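Local coordinates for chromosome-partitioning protein Spo0J (Thermus thermophilus HB27, PDB 1VZ0) that binds the centromere-like site parS, stimulates the ATPase activity of Soj and is probably involved in chromosome partitioning, at residues 103-106 against 107-111. Sequence-based numbering, arbitrary orientation.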
ATOM      1  N   GLU C 103       3.131   6.673 -22.987  1.00 37.32           N
ATOM      2  CA  GLU C 103       3.687   7.631 -22.028  1.00 36.88           C
ATOM      3  C   GLU C 103       2.777   7.731 -20.808  1.00 36.34           C
ATOM      4  O   GLU C 103       3.250   7.867 -19.678  1.00 35.67           O
ATOM      5  CB  GLU C 103       3.820   9.034 -22.643  1.00 36.19           C
ATOM      6  CG  GLU C 103       4.599   9.118 -23.956  1.00 42.68           C
ATOM      7  CD  GLU C 103       4.682  10.542 -24.489  1.00 44.04           C
ATOM      8  OE1 GLU C 103       5.593  11.283 -24.061  1.00 42.43           O
ATOM      9  OE2 GLU C 103       3.825  10.921 -25.321  1.00 45.38           O
ATOM     10  N   ALA C 104       1.469   7.686 -21.046  1.00 34.80           N
ATOM     11  CA  ALA C 104       0.496   7.791 -19.970  1.00 35.31           C
ATOM     12  C   ALA C 104       0.659   6.619 -19.013  1.00 36.30           C
ATOM     13  O   ALA C 104       0.566   6.779 -17.795  1.00 34.14           O
ATOM     14  CB  ALA C 104      -0.909   7.818 -20.534  1.00 28.25           C
ATOM     15  N   LEU C 105       0.908   5.442 -19.573  1.00 36.33           N
ATOM     16  CA  LEU C 105       1.098   4.244 -18.767  1.00 37.08           C
ATOM     17  C   LEU C 105       2.395   4.376 -17.982  1.00 36.94           C
ATOM     18  O   LEU C 105       2.449   4.081 -16.789  1.00 38.62           O
ATOM     19  CB  LEU C 105       1.182   3.012 -19.659  1.00 35.67           C
ATOM     20  CG  LEU C 105       0.549   1.721 -19.142  1.00 39.03           C
ATOM     21  CD1 LEU C 105       1.178   0.549 -19.884  1.00 34.68           C
ATOM     22  CD2 LEU C 105       0.757   1.571 -17.642  1.00 41.18           C
ATOM     23  N   GLU C 106       3.443   4.816 -18.668  1.00 37.65           N
ATOM     24  CA  GLU C 106       4.736   4.998 -18.038  1.00 36.38           C
ATOM     25  C   GLU C 106       4.589   5.978 -16.867  1.00 36.66           C
ATOM     26  O   GLU C 106       5.140   5.755 -15.788  1.00 34.13           O
ATOM     27  CB  GLU C 106       5.746   5.512 -19.073  1.00 39.23           C
ATOM     28  CG  GLU C 106       7.109   5.903 -18.508  1.00 50.74           C
ATOM     29  CD  GLU C 106       8.139   6.233 -19.593  1.00 56.00           C
ATOM     30  OE1 GLU C 106       9.218   6.771 -19.252  1.00 55.88           O
ATOM     31  OE2 GLU C 106       7.871   5.950 -20.782  1.00 54.64           O
ATOM     32  N   LEU C 107       3.829   7.051 -17.068  1.00 33.12           N
ATOM     33  CA  LEU C 107       3.637   8.021 -16.001  1.00 33.19           C
ATOM     34  C   LEU C 107       2.864   7.391 -14.846  1.00 31.40           C
ATOM     35  O   LEU C 107       3.174   7.628 -13.684  1.00 29.70           O
ATOM     36  CB  LEU C 107       2.892   9.261 -16.510  1.00 33.95           C
ATOM     37  CG  LEU C 107       3.711  10.274 -17.318  1.00 41.07           C
ATOM     38  CD1 LEU C 107       2.789  11.380 -17.816  1.00 44.79           C
ATOM     39  CD2 LEU C 107       4.833  10.850 -16.458  1.00 39.17           C
ATOM     40  N   ALA C 108       1.860   6.584 -15.163  1.00 25.53           N
ATOM     41  CA  ALA C 108       1.071   5.943 -14.116  1.00 30.20           C
ATOM     42  C   ALA C 108       1.955   5.026 -13.274  1.00 30.80           C
ATOM     43  O   ALA C 108       1.860   5.005 -12.047  1.00 33.42           O
ATOM     44  CB  ALA C 108      -0.077   5.151 -14.720  1.00 21.57           C
ATOM     45  N   LEU C 109       2.818   4.268 -13.936  1.00 30.70           N
ATOM     46  CA  LEU C 109       3.712   3.374 -13.226  1.00 29.16           C
ATOM     47  C   LEU C 109       4.692   4.169 -12.376  1.00 29.25           C
ATOM     48  O   LEU C 109       4.918   3.836 -11.216  1.00 27.56           O
ATOM     49  CB  LEU C 109       4.470   2.483 -14.212  1.00 23.22           C
ATOM     50  CG  LEU C 109       3.596   1.452 -14.931  1.00 26.49           C
ATOM     51  CD1 LEU C 109       4.360   0.861 -16.109  1.00 26.69           C
ATOM     52  CD2 LEU C 109       3.158   0.360 -13.955  1.00 18.74           C
ATOM     53  N   VAL C 110       5.256   5.231 -12.944  1.00 32.37           N
ATOM     54  CA  VAL C 110       6.222   6.053 -12.220  1.00 30.97           C
ATOM     55  C   VAL C 110       5.639   6.763 -10.992  1.00 31.20           C
ATOM     56  O   VAL C 110       6.272   6.775  -9.931  1.00 30.16           O
ATOM     57  CB  VAL C 110       6.890   7.097 -13.169  1.00 33.02           C
ATOM     58  CG1 VAL C 110       7.719   8.100 -12.370  1.00 30.61           C
ATOM     59  CG2 VAL C 110       7.792   6.374 -14.168  1.00 34.94           C
ATOM     60  N   GLU C 111       4.445   7.341 -11.107  1.00 31.03           N
ATOM     61  CA  GLU C 111       3.878   8.041  -9.954  1.00 36.24           C
ATOM     62  C   GLU C 111       3.558   7.031  -8.858  1.00 37.06           C
ATOM     63  O   GLU C 111       3.632   7.322  -7.666  1.00 33.33           O
ATOM     64  CB  GLU C 111       2.611   8.826 -10.324  1.00 38.78           C
ATOM     65  CG  GLU C 111       1.381   7.990 -10.598  1.00 45.08           C
ATOM     66  CD  GLU C 111       0.080   8.792 -10.510  1.00 47.76           C
ATOM     67  OE1 GLU C 111      -0.921   8.357 -11.117  1.00 52.12           O
ATOM     68  OE2 GLU C 111       0.046   9.842  -9.832  1.00 47.27           O
TER
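The flat groups of Glu103, Ala104, Leu105 and Glu106 that meet 107-111 are their peptide carbonyls, each receiving one N-H from four residues on. Leu107 N makes the shortest of these bonds, 2.8 Å to Glu103 O; Ala108 N, Leu109 N and Val110 N bond in turn to Ala104 O, Leu105 O and Glu106 O. Side-chain carbons crowd in at the edges, beside the same oxygens. Leu107 CG and Leu109 CG each come within 3.4 Å of the carbonyl oxygen four residues back, Glu103 O and Leu105 O respectively. Val110 CG2 lies 3.2 Å from Glu106 O, the acceptor of its own backbone N-H, and Ala108 CB rests 3.4 Å from Leu105 O.

On one side of the helix the two leucines meet at a slant, a methyl of one against the branch point of the other, with Leu105 CD2 3.9 Å from Leu109 CG. Leu109 can present that carbon because its CG sits beside its own backbone N (chi1 -69°), turned back toward the preceding turn. It also packs on Ala129 and Leu130 of helix 120-132 and on Pro38 of the second subunit. Shortening this side chain to alanine is likely to cost Leu105 CD2 its contact with the leucine branch and open a gap facing Ala129, Leu130 and that Pro38.

Glu106 behaves differently. With CG anti to the backbone N (chi1 173°), the extended chain brings the carboxylate to Arg143, with which OE1 forms a salt bridge; the side chains of Leu107 and Val110 also touch Arg143.

Together these contacts illustrate the i to i+4 pattern of a regular alpha-helix, here helix 101-114, which packs against helices 120-132 and 137-144, the latter opening the inferred helix-turn-helix motif.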